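Side-chain contacts in mannitol dehydrogenase (Pseudomonas fluorescens, PDB 1LJ8), which probably oxidises D-mannitol to D-fructose with NAD as cofactor, as expected of a long-chain mannitol 2-dehydrogenase: residues 136-139 and 144-147; 334-339 and 353-358. One frame throughout, in Å; residues are numbered along the deposited sequence.

Contact 1. Residues 136-139 and 144-147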
loop_
_atom_site.group_PDB
_atom_site.type_symbol
_atom_site.label_atom_id
_atom_site.label_comp_id
_atom_site.label_asym_id
_atom_site.label_seq_id
_atom_site.Cartn_x
_atom_site.Cartn_y
_atom_site.Cartn_z
ATOM N N TYR A 136 10.636 0.171 3.066
ATOM C CA TYR A 136 11.828 -0.346 2.392
ATOM C C TYR A 136 13.139 0.385 2.677
ATOM O O TYR A 136 14.216 -0.063 2.259
ATOM C CB TYR A 136 11.572 -0.413 0.882
ATOM C CG TYR A 136 10.415 -1.351 0.532
ATOM C CD1 TYR A 136 9.081 -0.975 0.746
ATOM C CD2 TYR A 136 10.682 -2.639 0.072
ATOM C CE1 TYR A 136 8.039 -1.877 0.503
ATOM C CE2 TYR A 136 9.644 -3.586 -0.172
ATOM C CZ TYR A 136 8.328 -3.184 0.049
ATOM O OH TYR A 136 7.320 -4.094 -0.178
ATOM N N CYS A 137 13.018 1.516 3.352
ATOM C CA CYS A 137 14.170 2.275 3.784
ATOM C C CYS A 137 15.142 2.710 2.704
ATOM O O CYS A 137 16.364 2.638 2.924
ATOM C CB CYS A 137 14.932 1.465 4.846
ATOM S SG CYS A 137 13.852 0.989 6.253
ATOM N N ILE A 138 14.639 3.096 1.530
ATOM C CA ILE A 138 15.542 3.625 0.493
ATOM C C ILE A 138 15.183 5.105 0.404
ATOM O O ILE A 138 13.992 5.453 0.318
ATOM C CB ILE A 138 15.302 3.012 -0.919
ATOM C CG1 ILE A 138 15.704 1.537 -0.931
ATOM C CG2 ILE A 138 16.098 3.854 -2.001
ATOM C CD1 ILE A 138 17.160 1.318 -0.841
ATOM N N ASP A 139 16.188 5.978 0.444
ATOM C CA ASP A 139 15.977 7.437 0.331
ATOM C C ASP A 139 15.844 7.715 -1.182
ATOM O O ASP A 139 16.819 7.557 -1.929
ATOM C CB ASP A 139 17.203 8.159 0.909
ATOM C CG ASP A 139 17.107 9.691 0.853
ATOM O OD1 ASP A 139 16.343 10.264 0.041
ATOM O OD2 ASP A 139 17.847 10.329 1.644
ATOM N N GLU A 144 19.858 5.929 -1.898
ATOM C CA GLU A 144 20.642 5.270 -0.865
ATOM C C GLU A 144 19.825 4.494 0.187
ATOM O O GLU A 144 18.792 4.963 0.625
ATOM C CB GLU A 144 21.507 6.319 -0.163
ATOM C CG GLU A 144 22.670 6.819 -1.048
ATOM C CD GLU A 144 23.515 5.646 -1.558
ATOM O OE1 GLU A 144 23.422 5.282 -2.766
ATOM O OE2 GLU A 144 24.253 5.065 -0.728
ATOM N N PHE A 145 20.306 3.306 0.574
ATOM C CA PHE A 145 19.664 2.550 1.642
ATOM C C PHE A 145 19.958 3.319 2.945
ATOM O O PHE A 145 21.084 3.753 3.183
ATOM C CB PHE A 145 20.256 1.132 1.711
ATOM C CG PHE A 145 19.664 0.286 2.815
ATOM C CD1 PHE A 145 18.331 -0.095 2.759
ATOM C CD2 PHE A 145 20.457 -0.149 3.882
ATOM C CE1 PHE A 145 17.763 -0.911 3.758
ATOM C CE2 PHE A 145 19.904 -0.974 4.903
ATOM C CZ PHE A 145 18.559 -1.351 4.839
HETATM N N MSE A 146 18.954 3.501 3.789
HETATM C CA MSE A 146 19.099 4.278 5.018
HETATM C C MSE A 146 19.607 3.431 6.188
HETATM O O MSE A 146 18.900 3.176 7.150
HETATM C CB MSE A 146 17.747 4.936 5.334
HETATM C CG MSE A 146 17.353 5.912 4.205
HETATM SE SE MSE A 146 15.442 6.438 4.258
HETATM C CE MSE A 146 15.574 7.771 5.623
ATOM N N ALA A 147 20.860 3.025 6.070
ATOM C CA ALA A 147 21.520 2.167 7.076
ATOM C C ALA A 147 21.534 2.737 8.471
ATOM O O ALA A 147 21.594 1.979 9.451
ATOM C CB ALA A 147 22.938 1.874 6.635
#

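Contact 2. Residues 334-339 and 353-358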
loop_
_atom_site.group_PDB
_atom_site.type_symbol
_atom_site.label_atom_id
_atom_site.label_comp_id
_atom_site.label_asym_id
_atom_site.label_seq_id
_atom_site.Cartn_x
_atom_site.Cartn_y
_atom_site.Cartn_z
ATOM N N TYR A 334 -4.908 17.372 -13.211
ATOM C CA TYR A 334 -3.653 16.810 -12.733
ATOM C C TYR A 334 -3.274 15.571 -13.558
ATOM O O TYR A 334 -2.111 15.449 -14.032
ATOM C CB TYR A 334 -3.774 16.450 -11.229
ATOM C CG TYR A 334 -2.542 15.798 -10.663
ATOM C CD1 TYR A 334 -1.408 16.554 -10.370
ATOM C CD2 TYR A 334 -2.508 14.424 -10.403
ATOM C CE1 TYR A 334 -0.269 15.973 -9.849
ATOM C CE2 TYR A 334 -1.350 13.829 -9.836
ATOM C CZ TYR A 334 -0.242 14.624 -9.571
ATOM O OH TYR A 334 0.926 14.119 -9.043
HETATM N N MSE A 335 -4.230 14.649 -13.761
HETATM C CA MSE A 335 -3.962 13.414 -14.533
HETATM C C MSE A 335 -3.631 13.732 -16.013
HETATM O O MSE A 335 -2.662 13.214 -16.575
HETATM C CB MSE A 335 -5.179 12.473 -14.531
HETATM C CG MSE A 335 -5.425 11.834 -13.191
HETATM SE SE MSE A 335 -6.662 10.333 -13.352
HETATM C CE MSE A 335 -8.214 11.257 -14.066
ATOM N N ASP A 336 -4.452 14.577 -16.625
ATOM C CA ASP A 336 -4.262 14.872 -18.047
ATOM C C ASP A 336 -3.085 15.752 -18.402
ATOM O O ASP A 336 -2.376 15.474 -19.373
ATOM C CB ASP A 336 -5.509 15.546 -18.654
ATOM C CG ASP A 336 -6.731 14.661 -18.646
ATOM O OD1 ASP A 336 -6.624 13.423 -18.580
ATOM O OD2 ASP A 336 -7.849 15.209 -18.708
ATOM N N LEU A 337 -2.853 16.800 -17.613
ATOM C CA LEU A 337 -1.795 17.750 -17.965
ATOM C C LEU A 337 -0.456 17.540 -17.292
ATOM O O LEU A 337 0.592 17.867 -17.855
ATOM C CB LEU A 337 -2.255 19.162 -17.651
ATOM C CG LEU A 337 -3.616 19.556 -18.244
ATOM C CD1 LEU A 337 -4.046 20.894 -17.659
ATOM C CD2 LEU A 337 -3.498 19.628 -19.780
ATOM N N ASP A 338 -0.477 16.970 -16.084
ATOM C CA ASP A 338 0.780 16.816 -15.359
ATOM C C ASP A 338 1.373 15.429 -15.418
ATOM O O ASP A 338 2.568 15.289 -15.685
ATOM C CB ASP A 338 0.604 17.260 -13.882
ATOM C CG ASP A 338 0.127 18.726 -13.757
ATOM O OD1 ASP A 338 0.498 19.533 -14.652
ATOM O OD2 ASP A 338 -0.597 19.075 -12.777
ATOM N N VAL A 339 0.545 14.409 -15.202
ATOM C CA VAL A 339 1.065 13.042 -15.188
ATOM C C VAL A 339 1.143 12.351 -16.547
ATOM O O VAL A 339 2.166 11.779 -16.888
ATOM C CB VAL A 339 0.188 12.133 -14.208
ATOM C CG1 VAL A 339 0.714 10.672 -14.218
ATOM C CG2 VAL A 339 0.207 12.758 -12.765
ATOM N N ASP A 353 -9.234 5.910 -21.466
ATOM C CA ASP A 353 -10.247 5.068 -20.846
ATOM C C ASP A 353 -9.803 4.691 -19.434
ATOM O O ASP A 353 -10.616 4.627 -18.527
ATOM C CB ASP A 353 -10.454 3.759 -21.658
ATOM C CG ASP A 353 -11.086 4.000 -23.056
ATOM O OD1 ASP A 353 -11.752 5.023 -23.241
ATOM O OD2 ASP A 353 -10.891 3.155 -23.952
ATOM N N TYR A 354 -8.522 4.405 -19.256
ATOM C CA TYR A 354 -8.036 4.045 -17.902
ATOM C C TYR A 354 -8.304 5.183 -16.899
ATOM O O TYR A 354 -8.806 4.946 -15.793
ATOM C CB TYR A 354 -6.545 3.731 -17.960
ATOM C CG TYR A 354 -5.952 3.395 -16.593
ATOM C CD1 TYR A 354 -6.179 2.154 -15.996
ATOM C CD2 TYR A 354 -5.182 4.330 -15.915
ATOM C CE1 TYR A 354 -5.635 1.849 -14.726
ATOM C CE2 TYR A 354 -4.636 4.049 -14.636
ATOM C CZ TYR A 354 -4.866 2.819 -14.066
ATOM O OH TYR A 354 -4.303 2.564 -12.828
ATOM N N LYS A 355 -7.989 6.425 -17.277
ATOM C CA LYS A 355 -8.233 7.554 -16.381
ATOM C C LYS A 355 -9.726 7.686 -16.067
ATOM O O LYS A 355 -10.108 8.000 -14.941
ATOM C CB LYS A 355 -7.663 8.867 -16.966
ATOM C CG LYS A 355 -6.137 8.895 -16.987
ATOM C CD LYS A 355 -5.612 10.199 -17.619
ATOM C CE LYS A 355 -5.702 10.171 -19.174
ATOM N NZ LYS A 355 -5.199 11.463 -19.691
ATOM N N GLN A 356 -10.595 7.432 -17.047
ATOM C CA GLN A 356 -12.014 7.461 -16.735
ATOM C C GLN A 356 -12.388 6.346 -15.727
ATOM O O GLN A 356 -13.194 6.583 -14.830
ATOM C CB GLN A 356 -12.885 7.324 -18.015
ATOM C CG GLN A 356 -14.415 7.413 -17.711
ATOM C CD GLN A 356 -14.853 8.712 -17.035
ATOM O OE1 GLN A 356 -14.481 9.793 -17.475
ATOM N NE2 GLN A 356 -15.628 8.612 -15.956
ATOM N N THR A 357 -11.793 5.161 -15.843
ATOM C CA THR A 357 -12.142 4.126 -14.871
ATOM C C THR A 357 -11.684 4.545 -13.456
ATOM O O THR A 357 -12.311 4.146 -12.481
ATOM C CB THR A 357 -11.574 2.747 -15.240
ATOM O OG1 THR A 357 -10.139 2.774 -15.214
ATOM C CG2 THR A 357 -12.066 2.310 -16.637
ATOM N N LEU A 358 -10.631 5.372 -13.333
ATOM C CA LEU A 358 -10.215 5.803 -11.983
ATOM C C LEU A 358 -11.285 6.716 -11.425
ATOM O O LEU A 358 -11.656 6.629 -10.241
ATOM C CB LEU A 358 -8.841 6.514 -12.020
ATOM C CG LEU A 358 -7.707 5.606 -12.520
ATOM C CD1 LEU A 358 -6.411 6.412 -12.488
ATOM C CD2 LEU A 358 -7.569 4.337 -11.679
#

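Contact 1. Residues 136-139 and 144-147
A short antiparallel beta hairpin at the surface of the Rossmann domain brings Ile138 opposite Phe145, a non-hydrogen-bonded pair with their CA atoms 4.4 Å apart. Two nearly straight backbone bonds flank this pair: Met146 N to Cys137 O at 2.9 Å (168° at the hydrogen), and Asp139 N to Glu144 O at 2.8 Å (176°). On the face carrying Ile138 and Phe145, the CD1 methyl of Ile138 lies 3.7 Å from Phe145 CA and also borders the edge of the Phe145 ring. With CG anti to the backbone N (chi1 179°), that ring reaches toward Cys137, whose O lies oblique to it, 3.4 Å from Phe145 CD1; Phe145 CE1 is 3.9 Å from Cys137 CB. Beyond the hairpin the ring meets Phe166 edge-to-face and touches Ala205 of helix 195-210. Met146 (selenomethionine) turns to the other face, where its CG is 4.0 Å from Asp139 CB and its selenium passes near Asp139 N. The carboxylate of Asp139 turns to Ser141 in the connecting turn, while Tyr136 OH leads away from the hairpin to Asp190, an NAD-binding residue, and Ser188. Cys137 O thus takes one straight N-H bond and a longer CA-H contact from Phe145, with ring and side-chain carbons packed beside it: backbone bonds fix the pairing and apolar contacts add to it.

Contact 2. Residues 334-339 and 353-358
Met335 (selenomethionine) and Lys355 carry the close-packed part of this contact between helices 325-339 and 351-362, their side chains running alongside each other and pointing opposite ways. The methyl CE of Met335 rests 3.8 Å from Lys355 CB, and the selenium of Met335 is 3.9 Å from Lys355 CG. A bend at the end of the Met335 chain turns that methyl to the base of the lysine, while the selenium also meets Leu358 CD1 at 4.0 Å. Ser302 of helix 289-313 adjoins Met335 as well. Around this apolar centre the axes of the two short segments, inclined at 133°, approach no closer than 11.3 Å, so long side chains bridge the gap. The more open side is polar: Asp336, partly exposed, receives the end of Lys355, which bends at chi3 (-78°) and brings NZ 2.7 Å from Asp336 OD1, a salt bridge made on the anti side of the carboxylate oxygen and 28° out of its plane. Thr340 OG1 is a second hydrogen-bond partner of NZ. Lys355 is buried, its methylenes packed along the selenomethionine and its ammonium gripped by two oxygens; its charge is probably compensated by Asp336, which would be expected to stabilise the protonated form.

Contacts 1 and 2 sit in different domains of the enzyme: 136-139 with 144-147 belongs to the Rossmann domain, 334-339 with 353-358 to the C-terminal domain. Their centres are 31 Å apart and their nearest atoms about 18 Å, so neither touches the other. They also differ in their relation to the cofactor. Tyr136 of contact 1 hydrogen-bonds to the NAD-binding Asp190, and its side chain is about 7 Å from the bound NAD, which makes this contact second-shell to the dinucleotide. Contact 2 is more remote: the side chain of Leu358 is about 11 Å from NAD, and about as far from that of Asn191, an NAD-binding residue.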